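Local structure of geranyltranstransferase (Stenotrophomonas maltophilia, 7LBJ) at residues 212-217 with 275-280; 61-66 with 197-202; 223-228 with 252-257; 132-137 with 145-150. The protein probably catalyses magnesium-dependent head-to-tail condensation of isopentenyl diphosphate with allylic diphosphates, giving linear isoprenoid diphosphates such as farnesyl diphosphate. All coordinates share one frame; numbering follows the deposited sequence. Where two conformers were deposited one is given.

Contact 1 (212-217 with 275-280); sequences LDSFAD and QSILAR. With EDO (1,2-ethanediol), chain F.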
loop_
_atom_site.group_PDB
_atom_site.type_symbol
_atom_site.label_atom_id
_atom_site.label_comp_id
_atom_site.label_asym_id
_atom_site.label_seq_id
_atom_site.Cartn_x
_atom_site.Cartn_y
_atom_site.Cartn_z
ATOM N N LEU A 212 22.816 -12.447 6.772
ATOM C CA LEU A 212 21.867 -12.836 5.730
ATOM C C LEU A 212 21.528 -11.670 4.819
ATOM O O LEU A 212 21.237 -11.871 3.631
ATOM C CB LEU A 212 20.585 -13.384 6.357
ATOM C CG LEU A 212 20.851 -14.665 7.128
ATOM C CD1 LEU A 212 19.599 -15.167 7.811
ATOM C CD2 LEU A 212 21.441 -15.753 6.186
ATOM N N ASP A 213 21.544 -10.453 5.351
ATOM C CA ASP A 213 21.295 -9.295 4.506
ATOM C C ASP A 213 22.400 -9.130 3.478
ATOM O O ASP A 213 22.135 -8.756 2.331
ATOM C CB ASP A 213 21.162 -8.043 5.360
ATOM C CG ASP A 213 20.659 -6.859 4.565
ATOM O OD1 ASP A 213 19.580 -6.973 3.953
ATOM O OD2 ASP A 213 21.338 -5.812 4.553
ATOM N N SER A 214 23.649 -9.419 3.864
ATOM C CA SER A 214 24.764 -9.356 2.924
ATOM C C SER A 214 24.582 -10.372 1.801
ATOM O O SER A 214 24.861 -10.096 0.626
ATOM C CB SER A 214 26.062 -9.611 3.694
ATOM O OG SER A 214 27.201 -9.505 2.881
ATOM N N PHE A 215 24.126 -11.565 2.154
ATOM C CA PHE A 215 23.810 -12.567 1.137
ATOM C C PHE A 215 22.688 -12.074 0.224
ATOM O O PHE A 215 22.774 -12.166 -1.010
ATOM C CB PHE A 215 23.420 -13.872 1.839
ATOM C CG PHE A 215 22.767 -14.910 0.934
ATOM C CD1 PHE A 215 23.538 -15.804 0.206
ATOM C CD2 PHE A 215 21.388 -14.989 0.837
ATOM C CE1 PHE A 215 22.933 -16.765 -0.610
ATOM C CE2 PHE A 215 20.776 -15.945 0.037
ATOM C CZ PHE A 215 21.550 -16.835 -0.693
ATOM N N ALA A 216 21.619 -11.544 0.818
ATOM C CA ALA A 216 20.451 -11.159 0.033
ATOM C C ALA A 216 20.755 -9.952 -0.845
ATOM O O ALA A 216 20.190 -9.810 -1.940
ATOM C CB ALA A 216 19.268 -10.851 0.967
ATOM N N ASP A 217 21.608 -9.055 -0.359
ATOM C CA ASP A 217 22.040 -7.912 -1.160
ATOM C C ASP A 217 22.734 -8.397 -2.431
ATOM O O ASP A 217 22.403 -7.968 -3.542
ATOM C CB ASP A 217 22.975 -7.044 -0.316
ATOM C CG ASP A 217 23.239 -5.670 -0.921
ATOM O OD1 ASP A 217 22.430 -5.188 -1.734
ATOM O OD2 ASP A 217 24.272 -5.059 -0.566
ATOM N N GLN A 275 27.948 -17.876 -1.969
ATOM C CA GLN A 275 28.269 -19.154 -1.344
ATOM C C GLN A 275 29.214 -18.978 -0.155
ATOM O O GLN A 275 29.048 -19.649 0.869
ATOM C CB GLN A 275 28.842 -20.118 -2.379
ATOM C CG GLN A 275 27.830 -20.476 -3.509
ATOM C CD GLN A 275 26.500 -21.086 -3.021
ATOM O OE1 GLN A 275 26.474 -21.918 -2.107
ATOM N NE2 GLN A 275 25.391 -20.681 -3.653
ATOM N N SER A 276 30.190 -18.061 -0.253
ATOM C CA SER A 276 31.119 -17.844 0.863
ATOM C C SER A 276 30.413 -17.337 2.119
ATOM O O SER A 276 30.866 -17.618 3.242
ATOM C CB SER A 276 32.205 -16.839 0.463
ATOM O OG SER A 276 31.659 -15.513 0.487
ATOM N N ILE A 277 29.350 -16.547 1.958
ATOM C CA ILE A 277 28.669 -15.970 3.124
ATOM C C ILE A 277 27.997 -17.063 3.935
ATOM O O ILE A 277 27.953 -16.995 5.170
ATOM C CB ILE A 277 27.660 -14.887 2.698
ATOM C CG1 ILE A 277 28.394 -13.705 2.063
ATOM C CG2 ILE A 277 26.827 -14.372 3.913
ATOM C CD1 ILE A 277 27.484 -12.822 1.213
ATOM N N LEU A 278 27.485 -18.099 3.263
ATOM C CA LEU A 278 26.774 -19.179 3.936
ATOM C C LEU A 278 27.650 -20.391 4.223
ATOM O O LEU A 278 27.126 -21.438 4.622
ATOM C CB LEU A 278 25.570 -19.628 3.099
ATOM C CG LEU A 278 24.540 -18.569 2.709
ATOM C CD1 LEU A 278 23.333 -19.203 2.007
ATOM C CD2 LEU A 278 24.102 -17.757 3.931
ATOM N N ALA A 279 28.964 -20.284 4.030
ATOM C CA ALA A 279 29.789 -21.489 3.989
ATOM C C ALA A 279 29.808 -22.246 5.317
ATOM O O ALA A 279 30.041 -23.458 5.323
ATOM C CB ALA A 279 31.219 -21.130 3.560
ATOM N N ARG A 280 29.547 -21.581 6.437
ATOM C CA ARG A 280 29.677 -22.272 7.711
ATOM C C ARG A 280 28.414 -23.014 8.128
ATOM O O ARG A 280 28.468 -23.803 9.080
ATOM C CB ARG A 280 30.085 -21.286 8.804
ATOM C CG ARG A 280 31.541 -20.836 8.686
ATOM C CD ARG A 280 31.830 -19.745 9.686
ATOM N NE ARG A 280 33.198 -19.253 9.596
ATOM C CZ ARG A 280 33.585 -18.066 10.042
ATOM N NH1 ARG A 280 32.715 -17.207 10.551
ATOM N NH2 ARG A 280 34.875 -17.736 9.983
HETATM C C1 EDO F . 25.759 -5.195 3.075
HETATM O O1 EDO F . 26.448 -6.460 3.104
HETATM C C2 EDO F . 24.261 -5.430 3.041
HETATM O O2 EDO F . 23.829 -5.559 4.401
#

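Contact 2 (61-66 with 197-202); sequences YASGHL and MGALCG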
loop_
_atom_site.group_PDB
_atom_site.type_symbol
_atom_site.label_atom_id
_atom_site.label_comp_id
_atom_site.label_asym_id
_atom_site.label_seq_id
_atom_site.Cartn_x
_atom_site.Cartn_y
_atom_site.Cartn_z
ATOM N N TYR A 61 10.615 -18.528 2.887
ATOM C CA TYR A 61 10.594 -19.872 3.449
ATOM C C TYR A 61 12.009 -20.395 3.683
ATOM O O TYR A 61 12.282 -21.028 4.710
ATOM C CB TYR A 61 9.836 -20.809 2.524
ATOM C CG TYR A 61 8.332 -20.605 2.461
ATOM C CD1 TYR A 61 7.536 -20.727 3.607
ATOM C CD2 TYR A 61 7.702 -20.361 1.241
ATOM C CE1 TYR A 61 6.129 -20.583 3.533
ATOM C CE2 TYR A 61 6.290 -20.227 1.153
ATOM C CZ TYR A 61 5.525 -20.331 2.296
ATOM O OH TYR A 61 4.153 -20.203 2.196
ATOM N N ALA A 62 12.913 -20.159 2.727
ATOM C CA ALA A 62 14.264 -20.714 2.819
ATOM C C ALA A 62 15.035 -20.055 3.950
ATOM O O ALA A 62 15.840 -20.702 4.630
ATOM C CB ALA A 62 15.018 -20.526 1.497
ATOM N N SER A 63 14.803 -18.762 4.156
ATOM C CA SER A 63 15.425 -18.064 5.276
ATOM C C SER A 63 14.878 -18.581 6.600
ATOM O O SER A 63 15.639 -18.857 7.535
ATOM C CB SER A 63 15.198 -16.557 5.135
ATOM O OG SER A 63 15.862 -15.821 6.148
ATOM N N GLY A 64 13.552 -18.715 6.698
ATOM C CA GLY A 64 12.989 -19.292 7.906
ATOM C C GLY A 64 13.481 -20.706 8.123
ATOM O O GLY A 64 13.647 -21.148 9.267
ATOM N N HIS A 65 13.744 -21.425 7.026
ATOM C CA HIS A 65 14.163 -22.822 7.109
ATOM C C HIS A 65 15.507 -22.960 7.812
ATOM O O HIS A 65 15.774 -23.995 8.450
ATOM C CB HIS A 65 14.212 -23.409 5.690
ATOM C CG HIS A 65 14.512 -24.873 5.638
ATOM N ND1 HIS A 65 13.609 -25.831 6.043
ATOM C CD2 HIS A 65 15.610 -25.544 5.212
ATOM C CE1 HIS A 65 14.139 -27.032 5.873
ATOM N NE2 HIS A 65 15.353 -26.885 5.369
ATOM N N LEU A 66 16.369 -21.941 7.700
ATOM C CA LEU A 66 17.653 -21.946 8.396
ATOM C C LEU A 66 17.496 -22.179 9.888
ATOM O O LEU A 66 18.385 -22.744 10.530
ATOM C CB LEU A 66 18.358 -20.605 8.216
ATOM C CG LEU A 66 19.142 -20.207 6.988
ATOM C CD1 LEU A 66 19.616 -18.761 7.231
ATOM C CD2 LEU A 66 20.322 -21.143 6.832
ATOM N N MET A 197 12.540 -10.945 6.552
ATOM C CA MET A 197 11.287 -11.332 7.200
ATOM C C MET A 197 11.281 -12.802 7.568
ATOM O O MET A 197 10.831 -13.168 8.662
ATOM C CB MET A 197 10.096 -10.984 6.307
ATOM C CG MET A 197 9.975 -9.444 6.150
ATOM S SD MET A 197 8.966 -8.940 4.739
ATOM C CE MET A 197 7.435 -9.157 5.539
ATOM N N GLY A 198 11.773 -13.666 6.669
ATOM C CA GLY A 198 11.879 -15.073 7.017
ATOM C C GLY A 198 12.737 -15.290 8.245
ATOM O O GLY A 198 12.401 -16.098 9.115
ATOM N N ALA A 199 13.844 -14.549 8.343
ATOM C CA ALA A 199 14.739 -14.707 9.481
ATOM C C ALA A 199 14.123 -14.124 10.744
ATOM O O ALA A 199 14.293 -14.684 11.831
ATOM C CB ALA A 199 16.090 -14.049 9.188
ATOM N N LEU A 200 13.397 -12.999 10.619
ATOM C CA LEU A 200 12.676 -12.476 11.781
ATOM C C LEU A 200 11.668 -13.494 12.298
ATOM O O LEU A 200 11.538 -13.690 13.512
ATOM C CB LEU A 200 11.965 -11.176 11.427
ATOM C CG LEU A 200 12.856 -9.950 11.288
ATOM C CD1 LEU A 200 12.019 -8.797 10.746
ATOM C CD2 LEU A 200 13.442 -9.600 12.649
ATOM N N CYS A 201 10.941 -14.154 11.392
ATOM C CA CYS A 201 9.978 -15.149 11.858
ATOM C C CYS A 201 10.695 -16.338 12.489
ATOM O O CYS A 201 10.127 -17.019 13.354
ATOM C CB CYS A 201 9.070 -15.595 10.712
ATOM S SG CYS A 201 7.940 -14.325 10.115
ATOM N N GLY A 202 11.933 -16.599 12.069
ATOM C CA GLY A 202 12.811 -17.573 12.683
ATOM C C GLY A 202 13.468 -17.113 13.967
ATOM O O GLY A 202 14.248 -17.864 14.560
#

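Contact 3 (223-228 with 252-257); sequences FQVRDD and STFPAL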
loop_
_atom_site.group_PDB
_atom_site.type_symbol
_atom_site.label_atom_id
_atom_site.label_comp_id
_atom_site.label_asym_id
_atom_site.label_seq_id
_atom_site.Cartn_x
_atom_site.Cartn_y
_atom_site.Cartn_z
ATOM N N PHE A 223 20.730 -11.511 -9.624
ATOM C CA PHE A 223 19.571 -11.803 -10.457
ATOM C C PHE A 223 19.498 -10.838 -11.636
ATOM O O PHE A 223 19.218 -11.238 -12.772
ATOM C CB PHE A 223 18.315 -11.717 -9.585
ATOM C CG PHE A 223 17.086 -12.274 -10.215
ATOM C CD1 PHE A 223 16.795 -13.627 -10.109
ATOM C CD2 PHE A 223 16.191 -11.446 -10.886
ATOM C CE1 PHE A 223 15.632 -14.155 -10.673
ATOM C CE2 PHE A 223 15.028 -11.969 -11.468
ATOM C CZ PHE A 223 14.751 -13.328 -11.358
ATOM N N GLN A 224 19.778 -9.561 -11.389
ATOM C CA GLN A 224 19.652 -8.564 -12.444
ATOM C C GLN A 224 20.804 -8.630 -13.448
ATOM O O GLN A 224 20.587 -8.449 -14.648
ATOM C CB GLN A 224 19.563 -7.168 -11.826
ATOM C CG GLN A 224 19.359 -6.083 -12.857
ATOM C CD GLN A 224 18.042 -6.236 -13.595
ATOM O OE1 GLN A 224 17.031 -6.587 -12.991
ATOM N NE2 GLN A 224 18.054 -5.996 -14.914
ATOM N N VAL A 225 22.036 -8.856 -12.983
ATOM C CA VAL A 225 23.151 -9.049 -13.920
ATOM C C VAL A 225 22.869 -10.237 -14.838
ATOM O O VAL A 225 23.050 -10.159 -16.062
ATOM C CB VAL A 225 24.472 -9.226 -13.148
ATOM C CG1 VAL A 225 25.629 -9.533 -14.103
ATOM C CG2 VAL A 225 24.784 -7.962 -12.323
ATOM N N ARG A 226 22.405 -11.354 -14.262
ATOM C CA ARG A 226 22.050 -12.523 -15.072
ATOM C C ARG A 226 20.987 -12.176 -16.103
ATOM O O ARG A 226 21.077 -12.592 -17.269
ATOM C CB ARG A 226 21.555 -13.663 -14.169
ATOM C CG ARG A 226 21.076 -14.924 -14.920
ATOM C CD ARG A 226 22.129 -15.386 -15.917
ATOM N NE ARG A 226 21.851 -16.693 -16.507
ATOM C CZ ARG A 226 22.577 -17.247 -17.473
ATOM N NH1 ARG A 226 23.622 -16.620 -18.003
ATOM N NH2 ARG A 226 22.251 -18.458 -17.918
ATOM N N ASP A 227 19.954 -11.440 -15.682
ATOM C CA ASP A 227 18.891 -11.034 -16.598
ATOM C C ASP A 227 19.459 -10.243 -17.766
ATOM O O ASP A 227 19.116 -10.493 -18.928
ATOM C CB ASP A 227 17.840 -10.207 -15.854
ATOM C CG ASP A 227 16.719 -11.061 -15.250
ATOM O OD1 ASP A 227 16.832 -12.305 -15.253
ATOM O OD2 ASP A 227 15.724 -10.478 -14.769
ATOM N N ASP A 228 20.345 -9.285 -17.468
ATOM C CA ASP A 228 20.980 -8.496 -18.520
ATOM C C ASP A 228 21.747 -9.377 -19.489
ATOM O O ASP A 228 21.669 -9.187 -20.710
ATOM C CB ASP A 228 21.928 -7.464 -17.910
ATOM C CG ASP A 228 21.215 -6.233 -17.423
ATOM O OD1 ASP A 228 19.961 -6.226 -17.422
ATOM O OD2 ASP A 228 21.912 -5.267 -17.051
ATOM N N SER A 252 20.908 1.480 -20.674
ATOM C CA SER A 252 22.126 1.093 -19.968
ATOM C C SER A 252 21.945 -0.245 -19.255
ATOM O O SER A 252 20.954 -0.457 -18.550
ATOM C CB SER A 252 22.531 2.172 -18.961
ATOM O OG SER A 252 23.201 3.246 -19.606
ATOM N N THR A 253 22.906 -1.144 -19.454
ATOM C CA THR A 253 22.892 -2.491 -18.902
ATOM C C THR A 253 24.305 -2.840 -18.463
ATOM O O THR A 253 25.280 -2.202 -18.878
ATOM C CB THR A 253 22.447 -3.543 -19.921
ATOM O OG1 THR A 253 23.455 -3.664 -20.936
ATOM C CG2 THR A 253 21.131 -3.147 -20.570
ATOM N N PHE A 254 24.414 -3.887 -17.661
ATOM C CA PHE A 254 25.751 -4.250 -17.216
ATOM C C PHE A 254 26.616 -4.747 -18.372
ATOM O O PHE A 254 27.790 -4.365 -18.434
ATOM C CB PHE A 254 25.671 -5.258 -16.062
ATOM C CG PHE A 254 25.131 -4.652 -14.792
ATOM C CD1 PHE A 254 25.922 -3.808 -14.027
ATOM C CD2 PHE A 254 23.823 -4.870 -14.407
ATOM C CE1 PHE A 254 25.437 -3.217 -12.875
ATOM C CE2 PHE A 254 23.320 -4.278 -13.252
ATOM C CZ PHE A 254 24.129 -3.458 -12.481
ATOM N N PRO A 255 26.118 -5.556 -19.319
ATOM C CA PRO A 255 26.997 -5.908 -20.454
ATOM C C PRO A 255 27.360 -4.716 -21.317
ATOM O O PRO A 255 28.461 -4.692 -21.880
ATOM C CB PRO A 255 26.182 -6.939 -21.246
ATOM C CG PRO A 255 25.211 -7.501 -20.235
ATOM C CD PRO A 255 24.874 -6.348 -19.335
ATOM N N ALA A 256 26.477 -3.723 -21.455
ATOM C CA ALA A 256 26.835 -2.584 -22.296
ATOM C C ALA A 256 27.918 -1.745 -21.637
ATOM O O ALA A 256 28.832 -1.258 -22.311
ATOM C CB ALA A 256 25.608 -1.728 -22.603
ATOM N N LEU A 257 27.847 -1.592 -20.317
ATOM C CA LEU A 257 28.788 -0.735 -19.603
ATOM C C LEU A 257 30.076 -1.459 -19.240
ATOM O O LEU A 257 31.129 -0.824 -19.137
ATOM C CB LEU A 257 28.132 -0.191 -18.338
ATOM C CG LEU A 257 27.094 0.906 -18.539
ATOM C CD1 LEU A 257 26.212 1.032 -17.302
ATOM C CD2 LEU A 257 27.799 2.203 -18.813
#

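Contact 4 (132-137 with 145-150); sequences LLADAP and ACLQTL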
loop_
_atom_site.group_PDB
_atom_site.type_symbol
_atom_site.label_atom_id
_atom_site.label_comp_id
_atom_site.label_asym_id
_atom_site.label_seq_id
_atom_site.Cartn_x
_atom_site.Cartn_y
_atom_site.Cartn_z
ATOM N N LEU A 132 -2.345 -8.761 5.354
ATOM C CA LEU A 132 -2.010 -10.130 5.742
ATOM C C LEU A 132 -0.970 -10.164 6.850
ATOM O O LEU A 132 -1.044 -11.013 7.747
ATOM C CB LEU A 132 -1.499 -10.903 4.527
ATOM C CG LEU A 132 -2.615 -11.343 3.610
ATOM C CD1 LEU A 132 -1.977 -11.804 2.300
ATOM C CD2 LEU A 132 -3.348 -12.499 4.278
ATOM N N LEU A 133 0.020 -9.263 6.795
ATOM C CA LEU A 133 0.998 -9.172 7.883
ATOM C C LEU A 133 0.331 -8.713 9.168
ATOM O O LEU A 133 0.585 -9.265 10.246
ATOM C CB LEU A 133 2.143 -8.216 7.528
ATOM C CG LEU A 133 3.149 -8.631 6.451
ATOM C CD1 LEU A 133 4.196 -7.518 6.238
ATOM C CD2 LEU A 133 3.797 -9.978 6.812
ATOM N N ALA A 134 -0.487 -7.665 9.087
ATOM C CA ALA A 134 -1.118 -7.172 10.306
ATOM C C ALA A 134 -2.033 -8.226 10.926
ATOM O O ALA A 134 -2.231 -8.231 12.149
ATOM C CB ALA A 134 -1.884 -5.876 10.011
ATOM N N ASP A 135 -2.591 -9.126 10.112
ATOM C CA ASP A 135 -3.529 -10.140 10.597
ATOM C C ASP A 135 -2.840 -11.459 10.917
ATOM O O ASP A 135 -3.523 -12.417 11.288
ATOM C CB ASP A 135 -4.629 -10.411 9.548
ATOM C CG ASP A 135 -5.656 -9.260 9.405
ATOM O OD1 ASP A 135 -5.851 -8.470 10.351
ATOM O OD2 ASP A 135 -6.314 -9.180 8.331
ATOM N N ALA A 136 -1.521 -11.549 10.740
ATOM C CA ALA A 136 -0.825 -12.834 10.883
ATOM C C ALA A 136 -0.975 -13.419 12.297
ATOM O O ALA A 136 -1.076 -12.689 13.286
ATOM C CB ALA A 136 0.656 -12.681 10.539
ATOM N N PRO A 137 -0.985 -14.751 12.427
ATOM C CA PRO A 137 -1.071 -15.380 13.764
ATOM C C PRO A 137 0.292 -15.438 14.458
ATOM O O PRO A 137 0.816 -16.503 14.786
ATOM C CB PRO A 137 -1.636 -16.771 13.434
ATOM C CG PRO A 137 -1.080 -17.082 12.074
ATOM C CD PRO A 137 -0.978 -15.741 11.334
ATOM N N ALA A 145 7.534 -5.742 13.249
ATOM C CA ALA A 145 8.866 -5.762 12.647
ATOM C C ALA A 145 8.801 -6.159 11.173
ATOM O O ALA A 145 9.552 -5.626 10.342
ATOM C CB ALA A 145 9.785 -6.722 13.413
ATOM N N CYS A 146 7.919 -7.105 10.834
ATOM C CA CYS A 146 7.766 -7.481 9.434
ATOM C C CYS A 146 7.151 -6.348 8.629
ATOM O O CYS A 146 7.555 -6.109 7.486
ATOM C CB CYS A 146 6.911 -8.747 9.318
ATOM S SG CYS A 146 7.807 -10.209 9.806
ATOM N N LEU A 147 6.141 -5.673 9.194
ATOM C CA LEU A 147 5.493 -4.565 8.501
ATOM C C LEU A 147 6.445 -3.399 8.288
ATOM O O LEU A 147 6.440 -2.788 7.216
ATOM C CB LEU A 147 4.271 -4.083 9.272
ATOM C CG LEU A 147 3.013 -4.945 9.124
ATOM C CD1 LEU A 147 2.221 -4.953 10.422
ATOM C CD2 LEU A 147 2.156 -4.399 8.023
ATOM N N GLN A 148 7.258 -3.062 9.295
ATOM C CA GLN A 148 8.264 -2.027 9.085
ATOM C C GLN A 148 9.205 -2.418 7.956
ATOM O O GLN A 148 9.576 -1.583 7.109
ATOM C CB GLN A 148 9.072 -1.807 10.363
ATOM C CG GLN A 148 8.299 -1.258 11.547
ATOM C CD GLN A 148 9.141 -1.258 12.808
ATOM O OE1 GLN A 148 9.720 -2.277 13.179
ATOM N NE2 GLN A 148 9.231 -0.120 13.455
ATOM N N THR A 149 9.637 -3.680 7.954
ATOM C CA THR A 149 10.574 -4.138 6.927
ATOM C C THR A 149 9.961 -3.991 5.542
ATOM O O THR A 149 10.598 -3.469 4.614
ATOM C CB THR A 149 10.964 -5.604 7.198
ATOM O OG1 THR A 149 11.706 -5.673 8.422
ATOM C CG2 THR A 149 11.824 -6.190 6.062
ATOM N N LEU A 150 8.715 -4.464 5.382
ATOM C CA LEU A 150 8.094 -4.465 4.061
ATOM C C LEU A 150 7.813 -3.046 3.584
ATOM O O LEU A 150 8.018 -2.730 2.403
ATOM C CB LEU A 150 6.794 -5.279 4.093
ATOM C CG LEU A 150 6.160 -5.489 2.718
ATOM C CD1 LEU A 150 7.073 -6.364 1.830
ATOM C CD2 LEU A 150 4.792 -6.165 2.911
#

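Contact 1 (212-217 with 275-280)
Phe215 and Leu278 make the tight half of this contact. Leu278 CD1 stands over one face of the Phe215 ring, 4.0 Å from its centroid and 27° off the normal, a CH-pi contact in which the two side chains cross at about a right angle. Phe215 CG lies anti to the backbone N (chi1 167°), beside the carbonyl carbon; the ring meets Leu278 just past the end of helix 260-277. A branched leucine suits this place because one methyl can serve the ring and the other a second neighbour: Leu278 CD2 rests 4.0 Å from Leu212 CD2. Leu288 and Ala292 of helix 286-297 also pack on Phe215.

Ile277 marks the passage to the open side. Its long branch ends at CD1, 3.7 Å from Phe215 CA and, in one of two conformers of Ser214, similarly close to the serine OG. Beyond it the chemistry turns polar. A 1,2-ethanediol molecule, probably from the crystallisation liquor, lies against Asp213 OD2, though so closely that the bond geometry is doubtful. Asp213 also forms a salt bridge with Arg192.

Apolar packing inward and polar groups outward, here where helix 260-277 ends against helix 206-233, fit the all-helical fold of trans-prenyltransferases.

Contact 2 (61-66 with 197-202)
Gly64 and Gly198 bring two backbones into direct contact, their CA atoms 4.5 Å apart. The segment axes approach to 7.1 Å and cross at -36°. Glycine suits Gly198 most clearly, since a beta carbon there would run into Ser63 CB; Gly64 leaves its CA open to Gly198 O.

The backbone contact is of the CA-H...O kind: Gly64 CA lies 3.5 Å from Gly198 O, with an angle of 121° at the hydrogen. That same carbonyl accepts the helical bond from Gly202 N, so the CA-H contact is additional to normal helix bonding.

Van der Waals contact comes from Ser63 and Ala199. In one of two serine conformers Ser63 OG, anti to its own backbone N (chi1 -176°), sits 3.5 Å from Ala199 CB; short side chains fit the narrow gap.

The polar contribution belongs to the serine. In that conformer its buried hydroxyl is satisfied by Val195 O, one turn before Ala199 on the same helix; Ala199 N is 3.2 Å from Ser63 OG, but at a poor angle for a bond.

Small residues at a right-handed crossing of helices running the same way recall, on a small scale, the GAS-right packing of membrane helices, here within the all-helical prenyl synthase fold.

Contact 3 (223-228 with 252-257)
Asp228 reaches across to Phe254 in a polar contact that ties helix 206-233 to the first turn of helix 254-258, with apolar packing beside it. The segment 223-228 carries the start of the second aspartate-rich DDxxD motif of the prenyl synthase family, which in relatives binds magnesium and through it the allylic diphosphate. Asp227 opens that motif and is here salt-bridged to Arg298.

Helix 254-258 begins with one cap, Thr253. Its OG1, turned between the backbone N and the carbonyl carbon (chi1 68°), accepts from Ala256 N at 3.1 Å. Asp228, from another helix, accepts the N-H of Phe254. Pro255 suits the first turn because it lacks an N-H that would need a partner; its CD packs 3.5 Å from Asp228 CB.

The Phe254 ring provides the apolar part. Val225 CG2 sits over one face, 4.1 Å from the ring centroid and offset toward the rim, while Gln224 CG lies near the ring plane at the edge, 4.4 Å from CE2. A beta-branched valine offers such a methyl close to its helix. Gln224 NE2 also gives a weak bond to Asp228 OD1, which may help to orient the carboxylate. The other oxygen of Asp228, OD2, receives Phe254 N at 2.9 Å on the anti side, nearly straight at 171° and 21° out of the carboxylate plane.

Contact 4 (132-137 with 145-150)
Between Leu133 and the helix carrying Cys146, Leu147 and Leu150 no aromatic ring takes part, and the flat groups concerned are peptide units. The carbonyl of Cys146 has its O 3.9 Å from Leu133 CD1, while also accepting the helical bond from Leu150 N. One residue earlier, Ala145 O is gripped twice: Thr149 OG1 at 2.9 Å and Thr149 N reach it from opposite faces of its plane. The threonine hydroxyl, which also bonds Arg196, is thus satisfied within the buried region.

Leu133 is the central side chain of the contact. Its CB lies 3.7 Å from Leu147 CG, its CD1 meets Leu150 CD2 at 3.6 Å, and its CD2 approaches Cys146 CB at 4.2 Å. A leucine serves well because its fork can touch residues on successive turns. These helices, 115-134 and 140-154, are consecutive and run in roughly opposite directions, forming a helical hairpin whose Asp135 and Gln148 face the second subunit of the dimer. Asp135 bonds to Gln148 and His152 of the second subunit, and Leu147 packs on its own counterpart there.

Leu147 CD1 lies 4.0 Å from Ala134 CA, set there by a chi2 of 146°, some way from a staggered value. Ala134, having only a methyl, lets that branch lie near the backbone, and its carbonyl accepts from Arg143.

All four contacts are buried, but their surroundings differ. Contacts 1 and 3 share helix 206-233, with contact 3 nested inside the loop that contact 1 closes; contact 1 packs apolar side chains beside a polar margin, whereas contact 3 depends on a carboxylate at a helix start. Contact 2 joins two backbones through glycines and touches contact 1 through Leu212, which packs on Leu66 and Ala199. Met197 links contact 2 to contact 4, its CE lying 3.7 Å from Leu133 CD1. Contact 4 is aliphatic inside yet borders the second subunit, while no other chain touches the remaining three. Contacts 3 and 4 lie farthest apart, their centres about 33 Å from each other.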